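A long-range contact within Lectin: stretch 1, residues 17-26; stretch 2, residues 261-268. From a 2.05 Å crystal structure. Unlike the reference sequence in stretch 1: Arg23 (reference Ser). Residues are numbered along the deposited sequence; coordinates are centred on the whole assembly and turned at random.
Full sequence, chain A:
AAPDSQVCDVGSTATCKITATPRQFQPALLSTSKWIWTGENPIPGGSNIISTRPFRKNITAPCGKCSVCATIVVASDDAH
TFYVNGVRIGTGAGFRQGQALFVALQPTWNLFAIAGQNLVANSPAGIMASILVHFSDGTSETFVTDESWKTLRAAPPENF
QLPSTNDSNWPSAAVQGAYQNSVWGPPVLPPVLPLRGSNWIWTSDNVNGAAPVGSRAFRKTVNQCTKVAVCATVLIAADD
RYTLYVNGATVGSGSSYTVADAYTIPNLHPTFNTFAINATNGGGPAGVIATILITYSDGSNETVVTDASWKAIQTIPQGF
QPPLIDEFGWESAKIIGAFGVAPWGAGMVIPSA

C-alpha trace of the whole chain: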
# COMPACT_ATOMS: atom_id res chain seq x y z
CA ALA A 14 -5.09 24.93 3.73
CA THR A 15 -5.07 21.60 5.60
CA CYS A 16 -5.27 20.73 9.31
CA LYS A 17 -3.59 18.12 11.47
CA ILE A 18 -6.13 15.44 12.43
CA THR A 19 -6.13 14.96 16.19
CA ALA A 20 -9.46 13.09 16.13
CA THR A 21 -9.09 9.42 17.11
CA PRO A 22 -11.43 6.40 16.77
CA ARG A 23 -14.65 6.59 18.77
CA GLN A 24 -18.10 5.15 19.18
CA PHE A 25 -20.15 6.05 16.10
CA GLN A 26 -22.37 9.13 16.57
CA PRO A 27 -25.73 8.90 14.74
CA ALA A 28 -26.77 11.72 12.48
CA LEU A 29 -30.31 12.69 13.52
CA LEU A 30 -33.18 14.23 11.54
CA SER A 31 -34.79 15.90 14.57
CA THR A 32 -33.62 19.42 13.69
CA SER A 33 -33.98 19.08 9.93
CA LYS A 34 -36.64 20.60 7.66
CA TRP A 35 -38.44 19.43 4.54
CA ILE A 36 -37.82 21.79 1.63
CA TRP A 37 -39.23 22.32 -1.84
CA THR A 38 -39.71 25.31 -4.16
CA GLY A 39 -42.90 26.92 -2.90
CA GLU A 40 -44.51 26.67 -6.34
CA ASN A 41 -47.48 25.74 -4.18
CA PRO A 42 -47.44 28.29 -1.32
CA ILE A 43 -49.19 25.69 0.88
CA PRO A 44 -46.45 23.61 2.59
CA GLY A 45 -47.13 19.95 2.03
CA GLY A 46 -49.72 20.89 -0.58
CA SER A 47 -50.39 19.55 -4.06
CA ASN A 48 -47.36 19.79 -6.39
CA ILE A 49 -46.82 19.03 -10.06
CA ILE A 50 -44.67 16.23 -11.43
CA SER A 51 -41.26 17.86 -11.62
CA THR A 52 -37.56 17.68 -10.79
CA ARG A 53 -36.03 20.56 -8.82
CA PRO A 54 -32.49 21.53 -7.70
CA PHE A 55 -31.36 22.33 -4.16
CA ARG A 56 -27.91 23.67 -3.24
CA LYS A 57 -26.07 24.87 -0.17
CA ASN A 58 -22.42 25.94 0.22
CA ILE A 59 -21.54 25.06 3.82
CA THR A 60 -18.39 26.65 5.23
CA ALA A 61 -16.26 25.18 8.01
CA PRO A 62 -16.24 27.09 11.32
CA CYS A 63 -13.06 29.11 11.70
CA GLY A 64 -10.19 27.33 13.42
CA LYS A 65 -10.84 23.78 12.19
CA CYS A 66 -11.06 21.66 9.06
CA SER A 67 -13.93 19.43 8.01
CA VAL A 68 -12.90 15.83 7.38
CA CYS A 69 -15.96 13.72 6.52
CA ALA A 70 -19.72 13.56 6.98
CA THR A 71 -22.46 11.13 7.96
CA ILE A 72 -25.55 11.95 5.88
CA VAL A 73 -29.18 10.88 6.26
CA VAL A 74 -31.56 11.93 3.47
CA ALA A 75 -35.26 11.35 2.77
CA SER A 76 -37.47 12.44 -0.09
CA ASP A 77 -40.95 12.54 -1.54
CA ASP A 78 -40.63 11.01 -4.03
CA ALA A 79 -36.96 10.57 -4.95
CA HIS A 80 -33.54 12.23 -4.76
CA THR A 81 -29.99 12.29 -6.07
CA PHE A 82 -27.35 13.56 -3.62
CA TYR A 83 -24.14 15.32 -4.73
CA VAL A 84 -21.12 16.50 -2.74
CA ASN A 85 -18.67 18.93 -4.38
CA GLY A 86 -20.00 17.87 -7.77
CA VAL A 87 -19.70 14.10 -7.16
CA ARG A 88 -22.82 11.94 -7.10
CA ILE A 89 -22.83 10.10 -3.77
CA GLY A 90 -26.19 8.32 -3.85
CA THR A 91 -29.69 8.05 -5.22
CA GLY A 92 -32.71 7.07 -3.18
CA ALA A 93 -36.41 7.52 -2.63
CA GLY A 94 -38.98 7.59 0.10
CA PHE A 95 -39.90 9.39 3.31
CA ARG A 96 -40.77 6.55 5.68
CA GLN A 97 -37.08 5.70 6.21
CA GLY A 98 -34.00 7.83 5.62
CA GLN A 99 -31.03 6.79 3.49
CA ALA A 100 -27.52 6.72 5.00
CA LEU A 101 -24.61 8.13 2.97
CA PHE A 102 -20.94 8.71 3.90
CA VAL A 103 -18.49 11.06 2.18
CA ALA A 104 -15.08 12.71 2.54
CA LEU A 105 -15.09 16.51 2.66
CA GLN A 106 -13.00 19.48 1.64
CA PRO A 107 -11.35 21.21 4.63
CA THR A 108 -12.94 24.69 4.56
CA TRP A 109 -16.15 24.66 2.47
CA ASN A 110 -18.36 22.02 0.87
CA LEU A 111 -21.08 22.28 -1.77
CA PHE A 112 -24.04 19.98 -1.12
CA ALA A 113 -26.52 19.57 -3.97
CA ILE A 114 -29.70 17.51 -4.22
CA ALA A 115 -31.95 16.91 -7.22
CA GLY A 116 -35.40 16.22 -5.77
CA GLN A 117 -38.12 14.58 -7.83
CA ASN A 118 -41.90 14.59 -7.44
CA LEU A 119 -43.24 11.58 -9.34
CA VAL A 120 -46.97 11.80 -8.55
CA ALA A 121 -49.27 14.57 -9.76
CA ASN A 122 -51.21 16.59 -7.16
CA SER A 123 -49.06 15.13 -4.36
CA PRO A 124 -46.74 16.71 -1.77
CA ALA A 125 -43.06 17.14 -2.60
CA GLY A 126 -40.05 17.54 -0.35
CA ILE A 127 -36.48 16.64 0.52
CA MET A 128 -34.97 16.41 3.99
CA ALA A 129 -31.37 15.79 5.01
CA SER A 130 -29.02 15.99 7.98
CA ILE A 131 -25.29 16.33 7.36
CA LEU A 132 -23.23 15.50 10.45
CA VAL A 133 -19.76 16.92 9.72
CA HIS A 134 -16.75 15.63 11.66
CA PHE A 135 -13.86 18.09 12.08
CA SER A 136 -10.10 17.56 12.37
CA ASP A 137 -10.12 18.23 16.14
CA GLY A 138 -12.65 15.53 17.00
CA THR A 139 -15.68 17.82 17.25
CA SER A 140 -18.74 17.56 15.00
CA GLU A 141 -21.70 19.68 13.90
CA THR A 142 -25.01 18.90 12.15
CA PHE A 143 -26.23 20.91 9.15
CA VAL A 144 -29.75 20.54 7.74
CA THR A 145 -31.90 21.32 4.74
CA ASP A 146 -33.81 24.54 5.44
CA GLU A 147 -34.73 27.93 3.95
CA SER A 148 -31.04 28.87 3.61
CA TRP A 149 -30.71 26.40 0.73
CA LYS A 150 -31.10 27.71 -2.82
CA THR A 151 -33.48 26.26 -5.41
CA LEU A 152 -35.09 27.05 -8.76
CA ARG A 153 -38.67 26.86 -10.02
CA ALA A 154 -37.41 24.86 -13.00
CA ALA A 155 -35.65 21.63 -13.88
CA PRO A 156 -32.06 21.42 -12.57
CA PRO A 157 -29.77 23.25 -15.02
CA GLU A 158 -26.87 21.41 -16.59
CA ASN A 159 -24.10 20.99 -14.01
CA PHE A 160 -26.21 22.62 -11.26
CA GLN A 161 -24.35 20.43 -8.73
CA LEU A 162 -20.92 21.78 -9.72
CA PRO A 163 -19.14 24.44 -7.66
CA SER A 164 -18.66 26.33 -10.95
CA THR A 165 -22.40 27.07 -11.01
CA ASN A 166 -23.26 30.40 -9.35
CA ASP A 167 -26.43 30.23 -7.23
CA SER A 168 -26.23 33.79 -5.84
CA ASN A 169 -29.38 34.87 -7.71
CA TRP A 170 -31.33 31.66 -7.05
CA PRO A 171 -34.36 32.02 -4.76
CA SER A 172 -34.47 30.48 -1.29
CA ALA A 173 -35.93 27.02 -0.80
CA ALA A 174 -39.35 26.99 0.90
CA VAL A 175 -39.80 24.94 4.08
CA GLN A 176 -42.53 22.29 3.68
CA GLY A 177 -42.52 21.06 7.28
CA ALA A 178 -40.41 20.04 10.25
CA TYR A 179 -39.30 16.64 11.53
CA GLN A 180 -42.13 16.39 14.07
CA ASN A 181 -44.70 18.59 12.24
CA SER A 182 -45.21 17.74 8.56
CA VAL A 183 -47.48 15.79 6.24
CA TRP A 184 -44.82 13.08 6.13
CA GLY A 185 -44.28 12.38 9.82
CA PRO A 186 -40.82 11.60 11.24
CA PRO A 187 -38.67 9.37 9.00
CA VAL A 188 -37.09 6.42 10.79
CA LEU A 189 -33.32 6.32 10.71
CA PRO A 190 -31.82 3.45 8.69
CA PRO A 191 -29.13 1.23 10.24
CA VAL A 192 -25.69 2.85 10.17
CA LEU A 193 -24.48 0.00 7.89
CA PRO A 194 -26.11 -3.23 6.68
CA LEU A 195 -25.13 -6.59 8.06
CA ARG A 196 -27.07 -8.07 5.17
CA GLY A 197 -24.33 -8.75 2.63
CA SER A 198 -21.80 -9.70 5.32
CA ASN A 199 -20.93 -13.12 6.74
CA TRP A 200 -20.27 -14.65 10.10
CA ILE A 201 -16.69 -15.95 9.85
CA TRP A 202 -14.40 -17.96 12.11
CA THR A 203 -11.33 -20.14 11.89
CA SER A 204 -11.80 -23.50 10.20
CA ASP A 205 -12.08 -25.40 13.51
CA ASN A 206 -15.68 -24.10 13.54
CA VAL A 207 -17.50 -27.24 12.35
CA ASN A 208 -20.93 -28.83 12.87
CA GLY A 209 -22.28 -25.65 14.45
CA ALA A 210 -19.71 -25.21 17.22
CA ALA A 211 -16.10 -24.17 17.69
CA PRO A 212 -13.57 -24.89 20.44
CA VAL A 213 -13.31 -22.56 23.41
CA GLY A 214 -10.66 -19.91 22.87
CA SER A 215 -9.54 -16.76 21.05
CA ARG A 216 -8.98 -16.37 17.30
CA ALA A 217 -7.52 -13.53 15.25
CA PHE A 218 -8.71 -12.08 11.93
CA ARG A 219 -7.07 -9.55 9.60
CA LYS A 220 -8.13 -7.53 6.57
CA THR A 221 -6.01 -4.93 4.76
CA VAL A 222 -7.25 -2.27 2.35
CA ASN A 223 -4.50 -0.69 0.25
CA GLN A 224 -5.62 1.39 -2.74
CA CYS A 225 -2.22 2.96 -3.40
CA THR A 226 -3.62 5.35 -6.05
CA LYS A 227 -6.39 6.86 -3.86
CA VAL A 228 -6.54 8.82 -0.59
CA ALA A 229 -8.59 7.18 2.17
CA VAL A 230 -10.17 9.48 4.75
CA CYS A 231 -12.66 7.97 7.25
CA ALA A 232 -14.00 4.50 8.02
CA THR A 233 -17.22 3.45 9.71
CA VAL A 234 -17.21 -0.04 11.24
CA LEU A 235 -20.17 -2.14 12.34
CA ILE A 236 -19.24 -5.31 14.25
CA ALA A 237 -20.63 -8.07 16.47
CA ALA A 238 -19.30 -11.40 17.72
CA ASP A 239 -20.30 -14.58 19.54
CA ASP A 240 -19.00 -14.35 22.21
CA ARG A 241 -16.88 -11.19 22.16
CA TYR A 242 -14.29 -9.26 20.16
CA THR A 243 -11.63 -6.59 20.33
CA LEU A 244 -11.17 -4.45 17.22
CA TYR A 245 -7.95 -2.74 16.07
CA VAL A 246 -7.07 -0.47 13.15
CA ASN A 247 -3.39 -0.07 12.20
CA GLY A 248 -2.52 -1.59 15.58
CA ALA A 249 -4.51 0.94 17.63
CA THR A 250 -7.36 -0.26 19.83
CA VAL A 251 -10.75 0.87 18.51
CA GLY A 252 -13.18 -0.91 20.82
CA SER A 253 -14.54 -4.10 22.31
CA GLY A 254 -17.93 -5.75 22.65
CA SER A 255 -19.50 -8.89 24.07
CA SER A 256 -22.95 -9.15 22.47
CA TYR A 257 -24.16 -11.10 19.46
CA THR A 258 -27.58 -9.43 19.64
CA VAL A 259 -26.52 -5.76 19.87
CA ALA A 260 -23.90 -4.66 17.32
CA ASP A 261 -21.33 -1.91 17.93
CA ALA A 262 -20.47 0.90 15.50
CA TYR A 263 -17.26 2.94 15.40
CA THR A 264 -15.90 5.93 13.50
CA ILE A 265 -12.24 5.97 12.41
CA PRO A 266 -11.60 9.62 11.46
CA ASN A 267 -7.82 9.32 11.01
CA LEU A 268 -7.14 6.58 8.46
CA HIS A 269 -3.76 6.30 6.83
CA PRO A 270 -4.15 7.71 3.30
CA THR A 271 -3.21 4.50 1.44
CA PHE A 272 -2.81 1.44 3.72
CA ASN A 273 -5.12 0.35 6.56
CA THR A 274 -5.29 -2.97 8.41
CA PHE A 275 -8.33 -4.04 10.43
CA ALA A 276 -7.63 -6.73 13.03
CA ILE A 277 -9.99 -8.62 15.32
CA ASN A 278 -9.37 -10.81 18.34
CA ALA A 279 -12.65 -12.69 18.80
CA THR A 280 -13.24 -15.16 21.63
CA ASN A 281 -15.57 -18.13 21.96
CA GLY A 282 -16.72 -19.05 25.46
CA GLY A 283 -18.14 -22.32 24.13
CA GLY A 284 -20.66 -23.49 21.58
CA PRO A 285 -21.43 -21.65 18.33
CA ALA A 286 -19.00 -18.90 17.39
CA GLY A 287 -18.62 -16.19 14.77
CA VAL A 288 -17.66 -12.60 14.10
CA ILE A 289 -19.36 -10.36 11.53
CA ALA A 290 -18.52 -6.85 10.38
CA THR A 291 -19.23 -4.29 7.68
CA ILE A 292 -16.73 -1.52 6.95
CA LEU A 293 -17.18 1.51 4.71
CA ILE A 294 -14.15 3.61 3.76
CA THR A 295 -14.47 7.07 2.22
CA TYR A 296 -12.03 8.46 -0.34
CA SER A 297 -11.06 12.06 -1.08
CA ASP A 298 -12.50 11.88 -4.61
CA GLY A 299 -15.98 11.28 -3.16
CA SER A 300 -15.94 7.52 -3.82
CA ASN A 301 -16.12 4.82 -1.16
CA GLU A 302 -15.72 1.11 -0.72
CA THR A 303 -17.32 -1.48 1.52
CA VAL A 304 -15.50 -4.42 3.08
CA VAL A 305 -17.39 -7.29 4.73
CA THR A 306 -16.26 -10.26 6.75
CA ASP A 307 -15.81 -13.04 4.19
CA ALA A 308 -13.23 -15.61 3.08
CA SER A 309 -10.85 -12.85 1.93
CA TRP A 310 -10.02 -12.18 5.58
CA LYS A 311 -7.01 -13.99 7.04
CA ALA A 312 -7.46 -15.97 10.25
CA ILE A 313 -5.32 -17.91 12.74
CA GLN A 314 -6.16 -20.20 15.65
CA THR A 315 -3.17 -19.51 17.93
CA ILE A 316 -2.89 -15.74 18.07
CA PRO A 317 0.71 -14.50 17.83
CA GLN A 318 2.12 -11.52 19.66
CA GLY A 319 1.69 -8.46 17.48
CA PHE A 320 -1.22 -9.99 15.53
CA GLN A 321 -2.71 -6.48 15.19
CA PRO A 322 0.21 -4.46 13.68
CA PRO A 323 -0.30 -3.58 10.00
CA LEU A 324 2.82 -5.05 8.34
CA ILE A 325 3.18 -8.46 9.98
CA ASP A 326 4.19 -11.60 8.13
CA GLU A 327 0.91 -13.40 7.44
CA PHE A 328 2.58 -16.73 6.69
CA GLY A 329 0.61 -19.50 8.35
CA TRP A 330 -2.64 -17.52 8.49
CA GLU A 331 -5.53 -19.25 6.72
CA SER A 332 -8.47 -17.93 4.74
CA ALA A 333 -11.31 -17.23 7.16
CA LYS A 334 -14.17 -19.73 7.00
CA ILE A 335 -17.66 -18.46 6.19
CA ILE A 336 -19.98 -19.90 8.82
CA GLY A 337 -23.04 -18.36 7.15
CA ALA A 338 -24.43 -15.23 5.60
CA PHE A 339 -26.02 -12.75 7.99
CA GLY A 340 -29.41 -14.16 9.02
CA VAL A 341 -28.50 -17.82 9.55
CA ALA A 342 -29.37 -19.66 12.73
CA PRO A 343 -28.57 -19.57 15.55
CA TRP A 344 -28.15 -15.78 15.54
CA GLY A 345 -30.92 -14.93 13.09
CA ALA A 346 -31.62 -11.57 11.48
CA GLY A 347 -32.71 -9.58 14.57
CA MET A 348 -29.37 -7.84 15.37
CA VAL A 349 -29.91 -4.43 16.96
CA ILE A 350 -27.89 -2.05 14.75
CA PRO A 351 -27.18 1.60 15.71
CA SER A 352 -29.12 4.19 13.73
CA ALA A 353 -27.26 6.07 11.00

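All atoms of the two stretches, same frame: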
# COMPACT_ATOMS: atom_id res chain seq x y z
N LYS A 17 -3.98 19.35 10.80
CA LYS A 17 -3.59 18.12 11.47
C LYS A 17 -4.82 17.46 12.10
O LYS A 17 -5.62 18.13 12.75
CB LYS A 17 -2.55 18.43 12.54
CG LYS A 17 -2.30 17.34 13.55
CD LYS A 17 -1.18 16.44 13.12
CE LYS A 17 -0.54 15.78 14.32
NZ LYS A 17 0.41 14.71 13.91
N ILE A 18 -4.97 16.15 11.90
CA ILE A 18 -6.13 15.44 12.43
C ILE A 18 -5.76 14.87 13.80
O ILE A 18 -4.98 13.92 13.90
CB ILE A 18 -6.60 14.33 11.48
CG1 ILE A 18 -7.09 14.96 10.18
CG2 ILE A 18 -7.71 13.52 12.13
CD1 ILE A 18 -7.53 13.95 9.16
N THR A 19 -6.29 15.48 14.85
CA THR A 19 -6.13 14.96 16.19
C THR A 19 -7.30 14.09 16.64
O THR A 19 -7.23 13.47 17.70
CB THR A 19 -5.92 16.11 17.19
OG1 THR A 19 -7.04 17.00 17.13
CG2 THR A 19 -4.64 16.90 16.86
N ALA A 20 -8.38 14.02 15.85
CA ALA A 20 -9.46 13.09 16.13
C ALA A 20 -8.94 11.66 16.10
O ALA A 20 -8.10 11.31 15.27
CB ALA A 20 -10.59 13.25 15.11
N THR A 21 -9.44 10.83 17.01
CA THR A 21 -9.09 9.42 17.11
C THR A 21 -10.35 8.57 17.08
O THR A 21 -11.46 9.09 17.25
CB THR A 21 -8.30 9.14 18.40
OG1 THR A 21 -9.08 9.56 19.52
CG2 THR A 21 -6.95 9.87 18.37
N PRO A 22 -10.23 7.24 16.88
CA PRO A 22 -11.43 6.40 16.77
C PRO A 22 -12.36 6.54 17.97
O PRO A 22 -11.93 6.75 19.11
CB PRO A 22 -10.85 4.98 16.67
CG PRO A 22 -9.55 5.18 15.98
CD PRO A 22 -9.01 6.48 16.54
N ARG A 23 -13.66 6.40 17.72
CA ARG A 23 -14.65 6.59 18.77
C ARG A 23 -15.91 5.80 18.43
O ARG A 23 -16.11 5.33 17.31
CB ARG A 23 -14.99 8.08 18.94
CG ARG A 23 -15.60 8.71 17.70
CD ARG A 23 -15.60 10.23 17.78
NE ARG A 23 -16.82 10.79 18.36
CZ ARG A 23 -17.88 11.18 17.66
NH1 ARG A 23 -17.88 11.05 16.33
NH2 ARG A 23 -18.95 11.68 18.27
N GLN A 24 -16.77 5.68 19.43
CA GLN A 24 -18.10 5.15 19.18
C GLN A 24 -18.80 6.00 18.12
O GLN A 24 -18.72 7.23 18.13
CB GLN A 24 -18.92 5.13 20.47
CG GLN A 24 -20.37 4.71 20.25
CD GLN A 24 -21.13 4.57 21.56
OE1 GLN A 24 -20.64 3.98 22.52
NE2 GLN A 24 -22.34 5.11 21.60
N PHE A 25 -19.47 5.34 17.18
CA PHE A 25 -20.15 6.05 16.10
C PHE A 25 -21.25 6.94 16.66
O PHE A 25 -22.01 6.52 17.54
CB PHE A 25 -20.72 5.04 15.10
CG PHE A 25 -21.64 5.66 14.08
CD1 PHE A 25 -21.13 6.32 12.98
CD2 PHE A 25 -23.02 5.58 14.24
CE1 PHE A 25 -21.98 6.91 12.04
CE2 PHE A 25 -23.88 6.16 13.30
CZ PHE A 25 -23.36 6.82 12.20
N GLN A 26 -21.35 8.17 16.15
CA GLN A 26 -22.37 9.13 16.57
C GLN A 26 -23.45 9.26 15.50
O GLN A 26 -23.16 9.76 14.39
CB GLN A 26 -21.76 10.51 16.85
CG GLN A 26 -22.83 11.57 17.17
CD GLN A 26 -22.28 13.00 17.27
OE1 GLN A 26 -21.08 13.20 17.41
NE2 GLN A 26 -23.18 13.98 17.20
N ASP A 261 -22.03 -3.16 17.61
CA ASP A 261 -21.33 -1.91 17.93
C ASP A 261 -20.87 -1.23 16.65
O ASP A 261 -20.43 -1.90 15.71
CB ASP A 261 -20.13 -2.19 18.83
CG ASP A 261 -20.52 -2.95 20.07
OD1 ASP A 261 -21.52 -2.54 20.70
OD2 ASP A 261 -19.87 -3.97 20.39
N ALA A 262 -20.93 0.10 16.63
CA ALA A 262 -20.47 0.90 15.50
C ALA A 262 -19.40 1.89 15.96
O ALA A 262 -19.49 2.46 17.06
CB ALA A 262 -21.63 1.66 14.83
N TYR A 263 -18.40 2.09 15.11
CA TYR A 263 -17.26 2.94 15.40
C TYR A 263 -16.94 3.83 14.21
O TYR A 263 -17.14 3.45 13.06
CB TYR A 263 -16.00 2.13 15.74
CG TYR A 263 -16.20 1.18 16.89
CD1 TYR A 263 -16.03 1.60 18.20
CD2 TYR A 263 -16.56 -0.15 16.66
CE1 TYR A 263 -16.22 0.73 19.27
CE2 TYR A 263 -16.74 -1.04 17.72
CZ TYR A 263 -16.56 -0.59 19.02
OH TYR A 263 -16.74 -1.45 20.07
N THR A 264 -16.42 5.02 14.51
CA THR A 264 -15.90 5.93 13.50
C THR A 264 -14.38 5.99 13.61
O THR A 264 -13.85 6.14 14.71
CB THR A 264 -16.50 7.33 13.67
OG1 THR A 264 -17.89 7.29 13.32
CG2 THR A 264 -15.77 8.37 12.79
N ILE A 265 -13.70 5.86 12.48
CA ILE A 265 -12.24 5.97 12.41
C ILE A 265 -11.96 7.22 11.59
O ILE A 265 -11.99 7.16 10.35
CB ILE A 265 -11.58 4.74 11.75
CG1 ILE A 265 -12.19 3.43 12.28
CG2 ILE A 265 -10.04 4.81 11.88
CD1 ILE A 265 -12.00 3.19 13.73
N PRO A 266 -11.72 8.37 12.22
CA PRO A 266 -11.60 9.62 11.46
C PRO A 266 -10.19 9.91 10.96
O PRO A 266 -9.99 10.95 10.32
CB PRO A 266 -12.01 10.67 12.51
CG PRO A 266 -11.45 10.10 13.80
CD PRO A 266 -11.57 8.57 13.67
N ASN A 267 -9.23 9.03 11.23
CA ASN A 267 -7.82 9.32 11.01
C ASN A 267 -7.13 8.16 10.31
O ASN A 267 -6.04 7.73 10.70
CB ASN A 267 -7.13 9.62 12.35
CG ASN A 267 -7.18 8.43 13.30
OD1 ASN A 267 -8.08 7.59 13.22
ND2 ASN A 267 -6.20 8.34 14.19
N LEU A 268 -7.76 7.64 9.25
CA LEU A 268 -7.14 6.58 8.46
C LEU A 268 -5.80 7.03 7.89
O LEU A 268 -5.57 8.21 7.64
CB LEU A 268 -8.06 6.17 7.31
CG LEU A 268 -9.38 5.47 7.63
CD1 LEU A 268 -10.11 5.20 6.33
CD2 LEU A 268 -9.09 4.18 8.37
O HOH W 1 -5.42 11.43 15.28
O HOH W 2 -19.40 9.17 14.33

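Two segments whose touching residues are at least 237 positions apart in sequence meet as a very short antiparallel ladder. On one side only Arg23 and Gln24 are strand; on the other the strand runs from Asp261 to Ile265. Three backbone hydrogen bonds hold the pairing. Arg23 and Thr264 form the hydrogen-bonded pair, and each residue both gives and receives. Arg23 N donates to Thr264 O at 3.0 Å, and Thr264 N donates to Arg23 O at 2.8 Å. Phe25 N then donates to Ala262 O at 2.9 Å, with a nearly straight N-H...O angle of 173°. Gln24 and Tyr263 lie between these links as a non-hydrogen-bonded pair, and their CA atoms are 4.5 Å apart.

The carbonyl oxygens of the Arg23 and Thr264 pair also take CA-H...O contacts. Pro22 CA lies 3.2 Å from Thr264 O, and Tyr263 CA lies 3.3 Å from Arg23 O.

Arg23, which is Ser in the reference sequence, shares a sheet face with Thr264. Their side chains approach to 4.4 Å between Arg23 CG and Thr264 CB. The guanidinium group bonds within its own stretch: Arg23 NH2 donates to Gln26 OE1 at 2.8 Å. Water 2 joins the two stretches nearby. It accepts from Gln26 N at 2.8 Å and hydrogen-bonds to Thr264 OG1 at 2.6 Å.

Apolar contacts continue past both ends of the paired residues. Phe25 CB packs against Ala262 CB at 3.5 Å. The Phe25 ring turns its edge to the Thr264 hydroxyl, with Phe25 CD1 3.4 Å from Thr264 OG1. Tyr263 points away overall, but its ring edge lies near Arg23 O.

Toward the other end, proline contacts replace the ladder. Pro22 CB meets Ile265 CD1 at 3.6 Å. The Ile265 CA-to-CB bond points away, but the end of its side chain comes nearer. Ala20 points toward the other stretch, and its CB sits 3.5 Å from Pro266 CG.

Asn267 and Ile18 extend the contact beyond Pro266. Ile18 CG2 lies 3.9 Å from Asn267 CB. Water 1 bridges here. It donates to Ile18 O at 2.9 Å and to Ala20 O at 2.7 Å, and accepts a weak bond from Asn267 ND2 at 3.4 Å. The water thus serves two loop carbonyls that have no direct hydrogen bond to the facing stretch. In all, the contact buries 586 Å², summed over both sides.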